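Local coordinates for saposin-like protein (Necator americanus, PDB 3S63) that probably binds lipids and interacts with membranes, as a hookworm member of the saposin-like family of small, disulfide-linked helical proteins, at residues S27-V32 against S57-F61; L14-F18 against M64-F69. One frame throughout, in Å; residues are numbered along the deposited sequence.

Contact 1: S27-V32 against S57-F61; sequences SRRKLV and SDLIF
Ser27 meets Phe61 through its backbone: Ser27 C lies 3.6 Å from Phe61 CE1. Its CB points away from helix 46-65, and OG N-caps helix 28-39 by accepting a weak hydrogen bond from Lys30 N. Arg28 then covers the ring and reaches beyond it. CB stands over one face near the rim, and Arg28 CG packs 3.7 Å from Phe61 CB. A bend at chi3 carries the guanidinium on to Ser57, where NE donates a hydrogen bond to OG (Arg28 NE to Ser57 OG 3.3 Å, N-H...O angle 146°). NH2 adds a weak bond to the same oxygen, so two N-H groups converge on one hydroxyl. Asp58 runs alongside, with CB 3.5 Å above the guanidinium plane of Arg28. Arg28 NH2 and Asp58 OD2 stay 4.7 Å apart, too far for a salt bridge, although their opposite charges probably attract. One turn on, Leu31 points at the partner helix and sets CD1 3.5 Å from Phe61 CA and in plane at the ring's edge. Phe61 holds its CG anti to the backbone N (chi1 177°), which turns the ring edge to Leu31 and one face to Arg28 CB; Ile25, in the loop before helix 28-39, also touches Phe61. Val32 finishes the row, placing CG2 3.7 Å from Ser57 CB. The axes of the short helix segments 28-32 and 57-61 approach to 10.1 Å, with 102° between their directions, an angular meeting of the second and third helices within the helical, disulfide-linked saposin fold.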
# COMPACT_ATOMS: atom_id res chain seq x y z
N SER A 27 -14.53 -2.74 -4.41
CA SER A 27 -14.45 -4.15 -4.05
C SER A 27 -12.98 -4.58 -4.05
O SER A 27 -12.15 -3.99 -4.74
CB SER A 27 -15.25 -4.99 -5.04
OG SER A 27 -14.54 -5.14 -6.27
N ARG A 28 -12.66 -5.62 -3.27
CA ARG A 28 -11.29 -6.10 -3.21
C ARG A 28 -10.75 -6.43 -4.60
O ARG A 28 -9.64 -6.03 -4.93
CB ARG A 28 -11.20 -7.32 -2.32
CG ARG A 28 -10.09 -7.29 -1.30
CD ARG A 28 -10.25 -8.50 -0.39
NE ARG A 28 -9.06 -9.34 -0.37
CZ ARG A 28 -9.07 -10.67 -0.25
NH1 ARG A 28 -10.22 -11.33 -0.15
NH2 ARG A 28 -7.93 -11.33 -0.23
N ARG A 29 -11.51 -7.15 -5.43
CA ARG A 29 -11.04 -7.45 -6.78
C ARG A 29 -10.61 -6.18 -7.48
O ARG A 29 -9.55 -6.15 -8.10
CB ARG A 29 -12.09 -8.21 -7.62
N LYS A 30 -11.42 -5.12 -7.38
CA LYS A 30 -11.10 -3.86 -8.04
C LYS A 30 -9.92 -3.16 -7.39
O LYS A 30 -9.04 -2.67 -8.08
CB LYS A 30 -12.29 -2.92 -8.07
CG LYS A 30 -12.09 -1.72 -8.99
CD LYS A 30 -12.09 -2.14 -10.46
CE LYS A 30 -11.37 -1.12 -11.36
NZ LYS A 30 -11.87 0.29 -11.19
N LEU A 31 -9.93 -3.08 -6.06
CA LEU A 31 -8.79 -2.57 -5.31
C LEU A 31 -7.48 -3.20 -5.81
O LEU A 31 -6.49 -2.51 -6.03
CB LEU A 31 -8.97 -2.91 -3.84
CG LEU A 31 -8.45 -1.89 -2.83
CD1 LEU A 31 -8.07 -2.57 -1.54
CD2 LEU A 31 -7.26 -1.12 -3.38
N VAL A 32 -7.49 -4.52 -5.96
CA VAL A 32 -6.32 -5.28 -6.36
C VAL A 32 -5.84 -4.97 -7.78
O VAL A 32 -4.64 -4.88 -8.03
CB VAL A 32 -6.61 -6.79 -6.22
CG1 VAL A 32 -5.44 -7.62 -6.70
CG2 VAL A 32 -6.92 -7.12 -4.78
N SER A 57 -3.90 -8.08 0.56
CA SER A 57 -4.94 -7.23 -0.02
C SER A 57 -6.17 -7.13 0.88
O SER A 57 -6.87 -6.13 0.85
CB SER A 57 -5.33 -7.66 -1.45
OG SER A 57 -6.02 -8.90 -1.51
N ASP A 58 -6.42 -8.17 1.68
CA ASP A 58 -7.54 -8.16 2.61
C ASP A 58 -7.32 -7.16 3.73
O ASP A 58 -8.22 -6.42 4.09
CB ASP A 58 -7.83 -9.56 3.16
CG ASP A 58 -6.60 -10.22 3.83
OD1 ASP A 58 -5.49 -9.64 3.83
OD2 ASP A 58 -6.76 -11.34 4.35
N LEU A 59 -6.11 -7.12 4.26
CA LEU A 59 -5.78 -6.15 5.30
C LEU A 59 -5.82 -4.74 4.72
O LEU A 59 -6.38 -3.84 5.34
CB LEU A 59 -4.42 -6.44 5.90
CG LEU A 59 -3.89 -5.38 6.86
CD1 LEU A 59 -4.32 -5.67 8.29
CD2 LEU A 59 -2.36 -5.30 6.74
N ILE A 60 -5.23 -4.54 3.54
CA ILE A 60 -5.28 -3.22 2.90
C ILE A 60 -6.71 -2.78 2.55
O ILE A 60 -7.04 -1.62 2.69
CB ILE A 60 -4.41 -3.18 1.64
CG1 ILE A 60 -3.00 -3.61 1.99
CG2 ILE A 60 -4.41 -1.79 1.03
CD1 ILE A 60 -2.18 -4.02 0.78
N PHE A 61 -7.54 -3.72 2.11
CA PHE A 61 -8.92 -3.40 1.77
C PHE A 61 -9.65 -2.96 3.01
O PHE A 61 -10.27 -1.90 3.02
CB PHE A 61 -9.61 -4.62 1.16
CG PHE A 61 -11.06 -4.40 0.83
CD1 PHE A 61 -11.44 -3.67 -0.29
CD2 PHE A 61 -12.06 -4.96 1.62
CE1 PHE A 61 -12.80 -3.49 -0.61
CE2 PHE A 61 -13.41 -4.80 1.31
CZ PHE A 61 -13.78 -4.05 0.19

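Contact 2: L14-F18 against M64-F69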
# COMPACT_ATOMS: atom_id res chain seq x y z
N LEU A 14 0.12 2.93 -1.37
CA LEU A 14 -1.20 2.77 -0.76
C LEU A 14 -1.99 4.07 -0.78
O LEU A 14 -3.22 4.07 -0.82
CB LEU A 14 -1.06 2.28 0.68
CG LEU A 14 -0.51 0.88 0.86
CD1 LEU A 14 -0.88 0.40 2.23
CD2 LEU A 14 -1.10 -0.03 -0.20
N ARG A 15 -1.27 5.18 -0.72
CA ARG A 15 -1.89 6.49 -0.64
C ARG A 15 -2.39 6.90 -2.00
O ARG A 15 -3.47 7.47 -2.14
CB ARG A 15 -0.86 7.50 -0.15
CG ARG A 15 -1.34 8.92 -0.09
CD ARG A 15 -0.41 9.80 -0.89
NE ARG A 15 0.64 10.39 -0.07
CZ ARG A 15 1.90 10.55 -0.49
NH1 ARG A 15 2.26 10.16 -1.71
NH2 ARG A 15 2.79 11.11 0.32
N THR A 16 -1.58 6.61 -3.01
CA THR A 16 -1.90 6.91 -4.40
C THR A 16 -3.14 6.13 -4.85
O THR A 16 -4.03 6.70 -5.47
CB THR A 16 -0.69 6.62 -5.31
OG1 THR A 16 0.35 7.57 -5.04
CG2 THR A 16 -1.07 6.74 -6.76
N VAL A 17 -3.20 4.84 -4.53
CA VAL A 17 -4.35 4.02 -4.87
C VAL A 17 -5.60 4.43 -4.06
O VAL A 17 -6.72 4.39 -4.58
CB VAL A 17 -4.08 2.52 -4.66
CG1 VAL A 17 -5.38 1.71 -4.72
CG2 VAL A 17 -3.03 2.01 -5.66
N PHE A 18 -5.41 4.84 -2.81
CA PHE A 18 -6.54 5.28 -2.00
C PHE A 18 -7.09 6.59 -2.53
O PHE A 18 -8.30 6.81 -2.55
CB PHE A 18 -6.12 5.46 -0.54
CG PHE A 18 -7.24 5.87 0.38
CD1 PHE A 18 -8.04 4.92 1.00
CD2 PHE A 18 -7.46 7.21 0.68
CE1 PHE A 18 -9.06 5.30 1.89
CE2 PHE A 18 -8.48 7.59 1.56
CZ PHE A 18 -9.28 6.63 2.16
N MET A 64 -8.47 0.48 4.35
CA MET A 64 -8.79 1.56 3.45
C MET A 64 -10.26 1.95 3.56
O MET A 64 -10.58 3.13 3.51
CB MET A 64 -8.46 1.17 2.02
CG MET A 64 -7.10 1.60 1.54
SD MET A 64 -6.88 1.30 -0.23
CE MET A 64 -5.10 1.49 -0.35
N THR A 65 -11.13 0.96 3.71
CA THR A 65 -12.58 1.18 3.66
C THR A 65 -13.21 1.54 5.02
O THR A 65 -14.41 1.87 5.11
CB THR A 65 -13.32 -0.04 3.06
OG1 THR A 65 -13.04 -1.20 3.83
CG2 THR A 65 -12.87 -0.27 1.65
N ASP A 66 -12.40 1.46 6.08
CA ASP A 66 -12.81 1.81 7.44
C ASP A 66 -12.82 3.32 7.64
O ASP A 66 -13.47 3.82 8.54
CB ASP A 66 -11.84 1.18 8.45
CG ASP A 66 -12.27 -0.20 8.92
OD1 ASP A 66 -11.70 -0.72 9.90
OD2 ASP A 66 -13.20 -0.77 8.32
N GLY A 67 -12.10 4.06 6.80
CA GLY A 67 -12.10 5.51 6.90
C GLY A 67 -10.90 6.03 7.66
O GLY A 67 -10.48 7.19 7.49
N SER A 68 -10.34 5.19 8.51
CA SER A 68 -9.09 5.53 9.17
C SER A 68 -8.13 6.16 8.16
O SER A 68 -7.63 7.27 8.34
CB SER A 68 -8.44 4.26 9.75
OG SER A 68 -8.44 3.18 8.82
N PHE A 69 -7.98 5.45 7.06
CA PHE A 69 -6.73 5.35 6.33
C PHE A 69 -5.56 6.26 6.68
O PHE A 69 -5.55 7.45 6.39
CB PHE A 69 -6.93 5.25 4.83
CG PHE A 69 -5.91 4.39 4.19
CD1 PHE A 69 -5.12 4.87 3.17
CD2 PHE A 69 -5.68 3.11 4.67
CE1 PHE A 69 -4.15 4.06 2.60
CE2 PHE A 69 -4.72 2.30 4.11
CZ PHE A 69 -3.95 2.78 3.08
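Phe18 and Phe69 form an offset stack between the first helix of the saposin fold and the turn that follows its third helix. Their centroids lie 4.9 Å apart, the planes differ by 24°, and Phe69 CD1 lies over the Phe18 face near its rim. Phe69 CB is the bump over the Phe18 face, 3.9 Å from the centroid of the Phe18 ring in a CH-pi contact. In Phe18, CG lies anti to the backbone N (chi1 -178°), which extends the ring off helix 3-20 into the hollow beside Met64 and Phe69. Met64 fills the adjoining groove: its CG sits over the centre of the Phe69 ring, on the face that also receives Phe18, and packs 3.5 Å from Phe18 CD1. Further out, Met64 SD lies at the edge of the Phe18 ring, 5.4 Å from its centroid, a Met-aromatic contact. The far end of the Phe69 ring butts against Leu14, whose CB lies in the ring plane at its edge, 3.8 Å from Phe69 CZ. Val74 of the last helix touches both Leu14 and Phe69. The extended Met64 chain ends against helix 3-20, its methyl CE resting 4.2 Å from Leu14 CB and 4.4 Å from Val17 CG1.

Overall arrangement
From the N terminus, helix 3-20 supplies the first half of contact 2 at 14-18. After the connecting loop, contact 1 opens at 27-32, where helix 28-39 begins. The Cys39-Cys49 disulfide links this helix to helix 46-65, along which contact 1 closes at 57-61. Contact 2 closes just afterwards, at 64-69, so the loop of contact 1 lies wholly within that of contact 2. The end of helix 46-65 and the turn after it thus pack against helix 28-39 and helix 3-20. Between the two contacts the packing is continuous: Leu31 CD2 lies 3.7 Å from Val17 CG1, and Ile60 CG2 lies 3.9 Å from Leu14 CD2.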